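PDB 2P67: LAO/AO transport system kinase from Escherichia coli, which belongs to the MeaB family of P-loop NTPases and is built on a parallel alpha/beta nucleotide-binding fold, going under the name of a transport system kinase. Local coordinates for residues Thr23-Met28 with Ala118-Pro123; Pro51-Thr56 with Leu143-Gly148; Leu57-Thr62 with Tyr149-Val154. One frame throughout, in Å; residues are numbered along the deposited sequence. Where two conformers were deposited one is given.

Three contacts join the N-terminal helices, helix 133-146 and the central strands of one parallel sheet. Contact 3 is the innermost, about 8 Å from the chain centre, and pairs strands 57-63 and 151-157 in the middle of the sheet. Contact 2 joins the connections leading into those strands, and its centre lies about 12 Å from that of contact 3. Contact 1 sets helix 21-32 against an outermost strand, 119-124. The centre of contact 1 lies about 13 Å from that of contact 2 and about 14 Å from that of contact 3. The first segments come in the order 1, 2, 3 along the chain, and so do the second, so the contacts interleave and stitch the N-terminal helices to the sheet core.

Contact 1. Residues Thr23-Met28 with Ala118-Pro123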
ATOM      1  N   THR A  23      30.919 -25.708  -0.064  1.00 24.54           N
ATOM      2  CA  THR A  23      30.943 -24.784   1.062  1.00 23.61           C
ATOM      3  C   THR A  23      29.700 -23.884   1.064  1.00 23.16           C
ATOM      4  O   THR A  23      29.147 -23.623   2.118  1.00 22.44           O
ATOM      5  CB  THR A  23      32.254 -23.951   1.166  1.00 23.64           C
ATOM      6  OG1 THR A  23      33.359 -24.826   1.401  1.00 24.72           O
ATOM      7  CG2 THR A  23      32.186 -22.991   2.351  1.00 23.86           C
ATOM      8  N   LEU A  24      29.272 -23.423  -0.105  1.00 22.41           N
ATOM      9  CA  LEU A  24      28.040 -22.664  -0.193  1.00 22.00           C
ATOM     10  C   LEU A  24      26.853 -23.476   0.359  1.00 22.00           C
ATOM     11  O   LEU A  24      26.101 -22.977   1.193  1.00 21.19           O
ATOM     12  CB  LEU A  24      27.766 -22.196  -1.625  1.00 22.14           C
ATOM     13  CG  LEU A  24      26.520 -21.310  -1.812  1.00 21.68           C
ATOM     14  CD1 LEU A  24      26.507 -20.079  -0.889  1.00 22.32           C
ATOM     15  CD2 LEU A  24      26.354 -20.901  -3.262  1.00 21.57           C
ATOM     16  N   ALA A  25      26.719 -24.726  -0.081  1.00 22.40           N
ATOM     17  CA  ALA A  25      25.616 -25.578   0.388  1.00 23.49           C
ATOM     18  C   ALA A  25      25.699 -25.772   1.894  1.00 24.08           C
ATOM     19  O   ALA A  25      24.690 -25.698   2.595  1.00 24.43           O
ATOM     20  CB  ALA A  25      25.646 -26.896  -0.328  1.00 23.77           C
ATOM     21  N   GLN A  26      26.914 -26.013   2.389  1.00 24.54           N
ATOM     22  CA  GLN A  26      27.152 -26.194   3.819  1.00 25.16           C
ATOM     23  C   GLN A  26      26.767 -24.945   4.611  1.00 24.01           C
ATOM     24  O   GLN A  26      26.175 -25.034   5.668  1.00 23.64           O
ATOM     25  CB  GLN A  26      28.635 -26.447   4.069  1.00 26.24           C
ATOM     26  CG  GLN A  26      29.065 -27.880   4.204  1.00 31.57           C
ATOM     27  CD  GLN A  26      30.518 -27.925   4.695  1.00 36.21           C
ATOM     28  OE1 GLN A  26      30.779 -28.054   5.893  1.00 40.26           O
ATOM     29  NE2 GLN A  26      31.455 -27.738   3.782  1.00 38.65           N
ATOM     30  N   ALA A  27      27.167 -23.777   4.109  1.00 23.18           N
ATOM     31  CA  ALA A  27      26.843 -22.499   4.755  1.00 22.23           C
ATOM     32  C   ALA A  27      25.325 -22.243   4.785  1.00 21.83           C
ATOM     33  O   ALA A  27      24.761 -21.783   5.792  1.00 21.48           O
ATOM     34  CB  ALA A  27      27.595 -21.343   4.033  1.00 21.63           C
ATOM     35  N   MET A  28      24.653 -22.523   3.674  1.00 22.36           N
ATOM     36  CA  MET A  28      23.193 -22.422   3.641  1.00 22.38           C
ATOM     37  C   MET A  28      22.544 -23.355   4.682  1.00 23.49           C
ATOM     38  O   MET A  28      21.684 -22.934   5.436  1.00 23.71           O
ATOM     39  CB  MET A  28      22.664 -22.714   2.235  1.00 22.86           C
ATOM     40  CG  MET A  28      23.166 -21.728   1.173  1.00 21.61           C
ATOM     41  SD  MET A  28      22.243 -21.927  -0.355  1.00 22.74           S
ATOM     42  CE  MET A  28      22.737 -20.412  -1.228  1.00 23.11           C
ATOM     43  N   ALA A 118      27.910 -24.048 -13.513  1.00 33.48           N
ATOM     44  CA  ALA A 118      27.905 -22.605 -13.271  1.00 32.78           C
ATOM     45  C   ALA A 118      26.571 -22.125 -12.688  1.00 31.85           C
ATOM     46  O   ALA A 118      26.360 -20.920 -12.529  1.00 31.78           O
ATOM     47  CB  ALA A 118      28.258 -21.836 -14.564  1.00 33.06           C
ATOM     48  N   ALA A 119      25.680 -23.068 -12.374  1.00 30.64           N
ATOM     49  CA  ALA A 119      24.438 -22.745 -11.663  1.00 29.37           C
ATOM     50  C   ALA A 119      24.390 -23.334 -10.233  1.00 29.07           C
ATOM     51  O   ALA A 119      25.223 -24.183  -9.846  1.00 29.27           O
ATOM     52  CB  ALA A 119      23.226 -23.160 -12.481  1.00 29.05           C
ATOM     53  N   PHE A 120      23.428 -22.865  -9.441  1.00 27.03           N
ATOM     54  CA  PHE A 120      23.263 -23.322  -8.067  1.00 25.87           C
ATOM     55  C   PHE A 120      21.793 -23.075  -7.729  1.00 25.91           C
ATOM     56  O   PHE A 120      21.343 -21.931  -7.773  1.00 24.81           O
ATOM     57  CB  PHE A 120      24.182 -22.509  -7.131  1.00 25.25           C
ATOM     58  CG  PHE A 120      24.276 -23.055  -5.724  1.00 25.72           C
ATOM     59  CD1 PHE A 120      25.335 -23.900  -5.358  1.00 25.31           C
ATOM     60  CD2 PHE A 120      23.323 -22.714  -4.760  1.00 24.91           C
ATOM     61  CE1 PHE A 120      25.435 -24.420  -4.053  1.00 26.53           C
ATOM     62  CE2 PHE A 120      23.415 -23.216  -3.454  1.00 25.60           C
ATOM     63  CZ  PHE A 120      24.484 -24.087  -3.101  1.00 25.41           C
ATOM     64  N   ILE A 121      21.061 -24.130  -7.385  1.00 25.62           N
ATOM     65  CA  ILE A 121      19.629 -24.021  -7.080  1.00 25.77           C
ATOM     66  C   ILE A 121      19.327 -24.438  -5.629  1.00 25.81           C
ATOM     67  O   ILE A 121      19.715 -25.533  -5.215  1.00 25.76           O
ATOM     68  CB  ILE A 121      18.774 -24.888  -8.066  1.00 26.18           C
ATOM     69  CG1 ILE A 121      19.105 -24.561  -9.524  1.00 26.62           C
ATOM     70  CG2 ILE A 121      17.275 -24.710  -7.778  1.00 24.98           C
ATOM     71  CD1 ILE A 121      18.829 -25.711 -10.494  1.00 29.24           C
ATOM     72  N   ARG A 122      18.635 -23.586  -4.867  1.00 25.12           N
ATOM     73  CA  ARG A 122      18.309 -23.892  -3.467  1.00 25.21           C
ATOM     74  C   ARG A 122      16.869 -23.491  -3.122  1.00 25.74           C
ATOM     75  O   ARG A 122      16.478 -22.352  -3.374  1.00 25.68           O
ATOM     76  CB  ARG A 122      19.291 -23.169  -2.533  1.00 24.89           C
ATOM     77  CG  ARG A 122      19.195 -23.575  -1.062  1.00 23.55           C
ATOM     78  CD  ARG A 122      19.852 -24.940  -0.802  1.00 23.29           C
ATOM     79  NE  ARG A 122      19.790 -25.249   0.627  1.00 22.72           N
ATOM     80  CZ  ARG A 122      20.785 -25.790   1.335  1.00 25.14           C
ATOM     81  NH1 ARG A 122      20.603 -26.002   2.632  1.00 24.89           N
ATOM     82  NH2 ARG A 122      21.963 -26.097   0.768  1.00 23.17           N
ATOM     83  N   PRO A 123      16.075 -24.420  -2.545  1.00 26.71           N
ATOM     84  CA  PRO A 123      14.713 -24.108  -2.101  1.00 27.17           C
ATOM     85  C   PRO A 123      14.660 -23.446  -0.722  1.00 27.83           C
ATOM     86  O   PRO A 123      15.488 -23.728   0.162  1.00 28.31           O
ATOM     87  CB  PRO A 123      14.041 -25.486  -2.071  1.00 27.33           C
ATOM     88  CG  PRO A 123      15.192 -26.393  -1.629  1.00 27.38           C
ATOM     89  CD  PRO A 123      16.401 -25.850  -2.338  1.00 27.08           C
TER
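L24 places its methyl CD2 almost exactly over the middle of the F120 ring: CD2 is 3.5 Å from the ring centroid and only 4° off the ring normal, an unusually central CH-pi contact. CG of F120 lies anti to the backbone N (chi1 -170°), and the ring it carries stands between strand and helix. M28 approaches the same ring tip to tip. Its SD sits at the edge, 3.6 Å from F120 CE2, a Met-aromatic contact. That sulfur has a second neighbour in the aliphatic part of R122, which slides past M28 in the opposite direction and brings R122 CG to 3.5 Å from M28 SD. Farther out, M28 CB covers the centre of one guanidinium face, 3.6 Å above its plane, and R122 NH2 makes a weak hydrogen bond to A25 O (3.3 Å). The firmer hold on this group comes from farther along the same helix, where E32 forms a salt bridge with NH1 and T29 OG1 a hydrogen bond. With the axes of segments 23-28 and 119-123 10.7 Å apart at closest and 16° from parallel, this is helix-on-sheet packing of the alpha/beta class, an N-terminal helix laid along an outermost strand of a P-loop NTPase sheet.

Contact 2. Residues Pro51-Thr56 with Leu143-Gly148; sequences PYCGNT and LCEAAG
The carboxylate of E145 is the flat group at the heart of the contact, and G54 N stands above one face of it. G54 N donates to OE1 at 3.1 Å, 63° out of the carboxylate plane, while T56 CB approaches from that same side, obliquely, 4.1 Å from E145 CD. Near the plane, beside OE1, lies CB of C53, 3.3 Å from that oxygen. The other oxygen is held differently. OE2 accepts from a water that also donates to T56 O, 2.8 Å from the water oxygen in each case, and forms a salt bridge with R58, whose NH1 comes from the opposite face. Both carboxylate oxygens of this buried residue are therefore satisfied, and the arginine would be expected to stabilise the charged form.

The glutamate chain is extended beyond CG (chi2 -174°), reaching from helix to loop. T56 lies across it, with OG1 3.5 Å from E145 CG; the polar need of that hydroxyl is met by Y149 O. At the other end of the loop segment the packing is apolar: A146 CB touches C53 SG and Y52 CB, the latter at 4.2 Å, while the tyrosine ring leads away.

G54 O makes a weak hydrogen bond to R272, one of the residues of the sodium site together with S276; the side chain of E145 itself lies about 7 Å from the bound ion. Beyond A146 the chain turns at G148, which has positive phi and whose N bonds back to E145 O. This is the Schellman motif that closes helix 133-146 before strand 151-157, and the contact as a whole is a helix C-terminus joined to the loop leading into a neighbouring strand of a parallel alpha/beta sheet.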
ATOM      1  N   PRO A  51      30.967  -7.320   3.817  1.00 23.36           N
ATOM      2  CA  PRO A  51      31.811  -6.561   2.864  1.00 24.45           C
ATOM      3  C   PRO A  51      31.971  -7.178   1.463  1.00 25.09           C
ATOM      4  O   PRO A  51      32.340  -6.459   0.532  1.00 25.61           O
ATOM      5  CB  PRO A  51      33.170  -6.488   3.584  1.00 24.30           C
ATOM      6  CG  PRO A  51      32.836  -6.650   5.022  1.00 24.78           C
ATOM      7  CD  PRO A  51      31.726  -7.691   5.024  1.00 23.43           C
ATOM      8  N   TYR A  52      31.681  -8.474   1.321  1.00 25.45           N
ATOM      9  CA  TYR A  52      31.840  -9.201   0.049  1.00 26.80           C
ATOM     10  C   TYR A  52      30.544  -9.237  -0.771  1.00 27.39           C
ATOM     11  O   TYR A  52      30.511  -9.727  -1.912  1.00 26.68           O
ATOM     12  CB  TYR A  52      32.357 -10.626   0.325  1.00 28.06           C
ATOM     13  CG  TYR A  52      33.501 -10.657   1.323  1.00 30.16           C
ATOM     14  CD1 TYR A  52      34.770 -10.171   0.987  1.00 33.28           C
ATOM     15  CD2 TYR A  52      33.306 -11.136   2.614  1.00 32.62           C
ATOM     16  CE1 TYR A  52      35.827 -10.188   1.930  1.00 34.12           C
ATOM     17  CE2 TYR A  52      34.345 -11.149   3.551  1.00 35.00           C
ATOM     18  CZ  TYR A  52      35.593 -10.673   3.202  1.00 34.61           C
ATOM     19  OH  TYR A  52      36.611 -10.702   4.136  1.00 37.20           O
ATOM     20  N   CYS A  53      29.472  -8.694  -0.207  1.00 27.22           N
ATOM     21  CA  CYS A  53      28.188  -8.663  -0.919  1.00 27.72           C
ATOM     22  C   CYS A  53      28.000  -7.395  -1.786  1.00 28.55           C
ATOM     23  O   CYS A  53      28.820  -6.459  -1.722  1.00 29.31           O
ATOM     24  CB  CYS A  53      27.058  -8.865   0.095  1.00 27.10           C
ATOM     25  SG  CYS A  53      27.231 -10.446   0.954  1.00 28.38           S
ATOM     26  N   GLY A  54      26.945  -7.350  -2.609  1.00 28.50           N
ATOM     27  CA  GLY A  54      26.550  -6.101  -3.271  1.00 29.62           C
ATOM     28  C   GLY A  54      26.990  -5.846  -4.712  1.00 30.23           C
ATOM     29  O   GLY A  54      26.746  -4.757  -5.266  1.00 32.10           O
ATOM     30  N   ASN A  55      27.630  -6.830  -5.325  1.00 29.56           N
ATOM     31  CA  ASN A  55      28.061  -6.735  -6.719  1.00 28.99           C
ATOM     32  C   ASN A  55      27.455  -7.845  -7.568  1.00 27.88           C
ATOM     33  O   ASN A  55      28.119  -8.460  -8.417  1.00 28.02           O
ATOM     34  CB  ASN A  55      29.591  -6.741  -6.805  1.00 29.52           C
ATOM     35  CG  ASN A  55      30.179  -5.330  -6.706  1.00 31.56           C
ATOM     36  OD1 ASN A  55      30.001  -4.492  -7.606  1.00 35.13           O
ATOM     37  ND2 ASN A  55      30.855  -5.058  -5.608  1.00 33.10           N
ATOM     38  N   THR A  56      26.174  -8.085  -7.329  1.00 25.99           N
ATOM     39  CA  THR A  56      25.433  -9.161  -7.971  1.00 24.61           C
ATOM     40  C   THR A  56      24.108  -8.569  -8.474  1.00 23.37           C
ATOM     41  O   THR A  56      23.443  -7.828  -7.752  1.00 22.91           O
ATOM     42  CB  THR A  56      25.170 -10.289  -6.959  1.00 25.34           C
ATOM     43  OG1 THR A  56      26.426 -10.818  -6.507  1.00 26.10           O
ATOM     44  CG2 THR A  56      24.325 -11.416  -7.580  1.00 23.60           C
ATOM     45  N   LEU A 143      24.634 -14.990   0.817  1.00 19.96           N
ATOM     46  CA  LEU A 143      25.634 -16.061   0.670  1.00 20.56           C
ATOM     47  C   LEU A 143      26.025 -16.221  -0.796  1.00 20.47           C
ATOM     48  O   LEU A 143      27.216 -16.325  -1.121  1.00 20.65           O
ATOM     49  CB  LEU A 143      25.142 -17.403   1.267  1.00 20.73           C
ATOM     50  CG  LEU A 143      25.049 -17.404   2.805  1.00 21.41           C
ATOM     51  CD1 LEU A 143      24.266 -18.616   3.306  1.00 23.31           C
ATOM     52  CD2 LEU A 143      26.428 -17.341   3.447  1.00 20.95           C
ATOM     53  N   CYS A 144      25.037 -16.199  -1.690  1.00 19.28           N
ATOM     54  CA  CYS A 144      25.325 -16.281  -3.115  1.00 20.34           C
ATOM     55  C   CYS A 144      26.189 -15.108  -3.614  1.00 20.38           C
ATOM     56  O   CYS A 144      27.078 -15.293  -4.458  1.00 19.91           O
ATOM     57  CB  CYS A 144      24.038 -16.385  -3.921  1.00 20.73           C
ATOM     58  SG  CYS A 144      23.134 -17.908  -3.623  1.00 22.64           S
ATOM     59  N   GLU A 145      25.918 -13.914  -3.082  1.00 20.36           N
ATOM     60  CA  GLU A 145      26.680 -12.713  -3.436  1.00 20.95           C
ATOM     61  C   GLU A 145      28.127 -12.872  -3.001  1.00 21.63           C
ATOM     62  O   GLU A 145      29.061 -12.618  -3.786  1.00 22.14           O
ATOM     63  CB  GLU A 145      26.057 -11.480  -2.798  1.00 20.91           C
ATOM     64  CG  GLU A 145      24.710 -11.104  -3.502  1.00 21.40           C
ATOM     65  CD  GLU A 145      24.103  -9.805  -3.021  1.00 22.63           C
ATOM     66  OE1 GLU A 145      24.593  -9.226  -2.037  1.00 24.78           O
ATOM     67  OE2 GLU A 145      23.103  -9.363  -3.634  1.00 22.56           O
ATOM     68  N   ALA A 146      28.306 -13.291  -1.755  1.00 21.65           N
ATOM     69  CA  ALA A 146      29.655 -13.492  -1.217  1.00 22.24           C
ATOM     70  C   ALA A 146      30.396 -14.592  -1.992  1.00 22.76           C
ATOM     71  O   ALA A 146      31.620 -14.505  -2.186  1.00 22.68           O
ATOM     72  CB  ALA A 146      29.592 -13.785   0.285  1.00 21.46           C
ATOM     73  N   ALA A 147      29.650 -15.588  -2.485  1.00 22.13           N
ATOM     74  CA  ALA A 147      30.195 -16.692  -3.292  1.00 23.23           C
ATOM     75  C   ALA A 147      30.573 -16.318  -4.744  1.00 23.93           C
ATOM     76  O   ALA A 147      31.105 -17.150  -5.497  1.00 25.21           O
ATOM     77  CB  ALA A 147      29.206 -17.855  -3.303  1.00 22.56           C
ATOM     78  N   GLY A 148      30.259 -15.091  -5.145  1.00 24.12           N
ATOM     79  CA  GLY A 148      30.701 -14.562  -6.424  1.00 24.23           C
ATOM     80  C   GLY A 148      29.755 -14.803  -7.581  1.00 23.98           C
ATOM     81  O   GLY A 148      30.159 -14.682  -8.738  1.00 23.94           O
TER
HETATM   82  O   HOH W   1      23.960  -7.115  -5.128  1.00 24.73           O

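Contact 3. Residues Leu57-Thr62 with Tyr149-Val154; sequences LRLGVT and YDVVIV
L57 and D150 open the ladder: L57 N donates to D150 O at 3.0 Å. Four more bonds follow. L57 O accepts from V152 N, V152 O from L59 N (2.8 Å, 170° at the hydrogen), L59 O from V154 N and V154 O from V61 N (2.9 Å). The carbonyls of L57 and L59 also take CA-H contacts, from V151 CA and I153 CA, each 3.3 Å away. R58 and G60 turn their backbone polar atoms to the other side, toward D171 and strand 172-177, while V61 bonds onward to T156. All three guanidinium nitrogens of R58 are hydrogen-bonded, NH2 to M169 O, and D150 OD2 accepts from K86 N. On the sheet face bearing L57 and L59 the packing is apolar. L59 CD1 touches V151 CG1 at 3.7 Å, and V61 CG2 meets I153 CG2 at the same distance, the two side chains crossing at a slant beneath helix 69-82. Such a five-bond ladder is the parallel pairing of two central strands in a P-loop NTPase core; strand 57-63 runs into a glycine-rich turn and helix, consistent with a Walker A motif.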
ATOM      1  N   LEU A  57      23.748  -8.874  -9.719  1.00 21.89           N
ATOM      2  CA  LEU A  57      22.427  -8.506 -10.222  1.00 21.45           C
ATOM      3  C   LEU A  57      21.377  -9.409  -9.556  1.00 20.16           C
ATOM      4  O   LEU A  57      21.423 -10.634  -9.710  1.00 19.97           O
ATOM      5  CB  LEU A  57      22.381  -8.645 -11.746  1.00 21.53           C
ATOM      6  CG  LEU A  57      21.040  -8.370 -12.451  1.00 21.59           C
ATOM      7  CD1 LEU A  57      20.517  -6.955 -12.188  1.00 21.75           C
ATOM      8  CD2 LEU A  57      21.144  -8.677 -13.935  1.00 22.05           C
ATOM      9  N   ARG A  58      20.456  -8.792  -8.822  1.00 19.18           N
ATOM     10  CA  ARG A  58      19.419  -9.523  -8.077  1.00 18.44           C
ATOM     11  C   ARG A  58      18.118  -9.433  -8.863  1.00 19.10           C
ATOM     12  O   ARG A  58      17.585  -8.335  -9.074  1.00 18.28           O
ATOM     13  CB  ARG A  58      19.239  -8.903  -6.694  1.00 18.64           C
ATOM     14  CG  ARG A  58      20.516  -8.929  -5.820  1.00 18.73           C
ATOM     15  CD  ARG A  58      20.435  -7.853  -4.725  1.00 21.11           C
ATOM     16  NE  ARG A  58      19.353  -8.068  -3.753  1.00 20.79           N
ATOM     17  CZ  ARG A  58      19.497  -8.658  -2.561  1.00 22.53           C
ATOM     18  NH1 ARG A  58      20.678  -9.172  -2.175  1.00 21.67           N
ATOM     19  NH2 ARG A  58      18.444  -8.770  -1.754  1.00 21.59           N
ATOM     20  N   LEU A  59      17.633 -10.576  -9.321  1.00 18.66           N
ATOM     21  CA  LEU A  59      16.386 -10.615 -10.082  1.00 18.44           C
ATOM     22  C   LEU A  59      15.277 -11.318  -9.317  1.00 19.10           C
ATOM     23  O   LEU A  59      15.526 -12.336  -8.649  1.00 18.81           O
ATOM     24  CB  LEU A  59      16.602 -11.348 -11.417  1.00 18.39           C
ATOM     25  CG  LEU A  59      17.693 -10.799 -12.341  1.00 18.15           C
ATOM     26  CD1 LEU A  59      17.805 -11.677 -13.598  1.00 20.82           C
ATOM     27  CD2 LEU A  59      17.423  -9.346 -12.724  1.00 18.81           C
ATOM     28  N   GLY A  60      14.049 -10.808  -9.440  1.00 18.62           N
ATOM     29  CA  GLY A  60      12.897 -11.517  -8.916  1.00 19.47           C
ATOM     30  C   GLY A  60      12.053 -11.988 -10.074  1.00 19.78           C
ATOM     31  O   GLY A  60      11.817 -11.235 -11.049  1.00 18.91           O
ATOM     32  N   VAL A  61      11.583 -13.226  -9.969  1.00 20.63           N
ATOM     33  CA  VAL A  61      10.745 -13.804 -11.008  1.00 21.57           C
ATOM     34  C   VAL A  61       9.519 -14.461 -10.344  1.00 22.63           C
ATOM     35  O   VAL A  61       9.669 -15.370  -9.532  1.00 22.52           O
ATOM     36  CB  VAL A  61      11.514 -14.848 -11.900  1.00 21.78           C
ATOM     37  CG1 VAL A  61      10.559 -15.520 -12.871  1.00 22.99           C
ATOM     38  CG2 VAL A  61      12.722 -14.213 -12.657  1.00 21.50           C
ATOM     39  N   THR A  62       8.321 -13.993 -10.673  1.00 22.66           N
ATOM     40  CA  THR A  62       7.110 -14.705 -10.256  1.00 24.09           C
ATOM     41  C   THR A  62       6.400 -15.299 -11.474  1.00 25.37           C
ATOM     42  O   THR A  62       6.517 -14.796 -12.583  1.00 24.86           O
ATOM     43  CB  THR A  62       6.134 -13.828  -9.418  1.00 24.51           C
ATOM     44  OG1 THR A  62       5.659 -12.699 -10.193  1.00 24.13           O
ATOM     45  CG2 THR A  62       6.802 -13.341  -8.159  1.00 25.32           C
ATOM     46  N   TYR A 149      28.500 -15.172  -7.291  1.00 22.96           N
ATOM     47  CA  TYR A 149      27.506 -15.297  -8.351  1.00 22.82           C
ATOM     48  C   TYR A 149      27.271 -13.948  -9.051  1.00 22.77           C
ATOM     49  O   TYR A 149      27.257 -12.911  -8.413  1.00 22.95           O
ATOM     50  CB  TYR A 149      26.202 -15.965  -7.826  1.00 22.85           C
ATOM     51  CG  TYR A 149      26.478 -17.428  -7.640  1.00 22.89           C
ATOM     52  CD1 TYR A 149      26.237 -18.325  -8.674  1.00 24.04           C
ATOM     53  CD2 TYR A 149      27.079 -17.902  -6.477  1.00 24.55           C
ATOM     54  CE1 TYR A 149      26.545 -19.661  -8.557  1.00 24.95           C
ATOM     55  CE2 TYR A 149      27.411 -19.259  -6.349  1.00 25.49           C
ATOM     56  CZ  TYR A 149      27.130 -20.124  -7.400  1.00 26.03           C
ATOM     57  OH  TYR A 149      27.447 -21.459  -7.337  1.00 25.02           O
ATOM     58  N   ASP A 150      27.111 -13.988 -10.371  1.00 22.44           N
ATOM     59  CA  ASP A 150      26.888 -12.801 -11.173  1.00 22.15           C
ATOM     60  C   ASP A 150      25.437 -12.343 -11.108  1.00 21.90           C
ATOM     61  O   ASP A 150      25.149 -11.128 -11.086  1.00 20.97           O
ATOM     62  CB  ASP A 150      27.261 -13.086 -12.614  1.00 22.45           C
ATOM     63  CG  ASP A 150      28.755 -13.325 -12.785  1.00 24.49           C
ATOM     64  OD1 ASP A 150      29.540 -12.380 -12.578  1.00 26.14           O
ATOM     65  OD2 ASP A 150      29.130 -14.460 -13.080  1.00 26.32           O
ATOM     66  N   VAL A 151      24.541 -13.329 -11.072  1.00 20.71           N
ATOM     67  CA  VAL A 151      23.099 -13.085 -11.051  1.00 20.85           C
ATOM     68  C   VAL A 151      22.502 -14.030 -10.018  1.00 20.23           C
ATOM     69  O   VAL A 151      22.812 -15.230 -10.024  1.00 21.16           O
ATOM     70  CB  VAL A 151      22.456 -13.417 -12.418  1.00 20.71           C
ATOM     71  CG1 VAL A 151      20.916 -13.199 -12.379  1.00 20.57           C
ATOM     72  CG2 VAL A 151      23.087 -12.571 -13.534  1.00 20.74           C
ATOM     73  N   VAL A 152      21.693 -13.484  -9.120  1.00 19.92           N
ATOM     74  CA  VAL A 152      20.881 -14.294  -8.207  0.50 19.70           C
ATOM     75  C   VAL A 152      19.415 -14.048  -8.513  1.00 19.55           C
ATOM     76  O   VAL A 152      18.974 -12.890  -8.538  1.00 20.19           O
ATOM     77  CB  VAL A 152      21.099 -13.937  -6.713  0.50 19.63           C
ATOM     78  CG1 VAL A 152      20.394 -14.969  -5.816  0.50 18.20           C
ATOM     79  CG2 VAL A 152      22.577 -13.869  -6.387  0.50 21.47           C
ATOM     80  N   ILE A 153      18.673 -15.133  -8.723  1.00 19.62           N
ATOM     81  CA  ILE A 153      17.249 -15.069  -9.046  1.00 19.51           C
ATOM     82  C   ILE A 153      16.449 -15.633  -7.895  1.00 19.78           C
ATOM     83  O   ILE A 153      16.651 -16.795  -7.508  1.00 20.25           O
ATOM     84  CB  ILE A 153      16.928 -15.888 -10.310  1.00 19.93           C
ATOM     85  CG1 ILE A 153      17.757 -15.383 -11.502  1.00 20.73           C
ATOM     86  CG2 ILE A 153      15.421 -15.817 -10.642  1.00 20.08           C
ATOM     87  CD1 ILE A 153      17.574 -16.209 -12.765  1.00 20.49           C
ATOM     88  N   VAL A 154      15.560 -14.818  -7.332  1.00 19.25           N
ATOM     89  CA  VAL A 154      14.635 -15.323  -6.339  0.50 19.45           C
ATOM     90  C   VAL A 154      13.295 -15.535  -7.044  1.00 20.07           C
ATOM     91  O   VAL A 154      12.789 -14.644  -7.748  1.00 19.27           O
ATOM     92  CB  VAL A 154      14.566 -14.420  -5.062  0.50 19.45           C
ATOM     93  CG1 VAL A 154      14.023 -13.006  -5.365  0.50 18.16           C
ATOM     94  CG2 VAL A 154      13.765 -15.107  -3.950  0.50 19.09           C
TER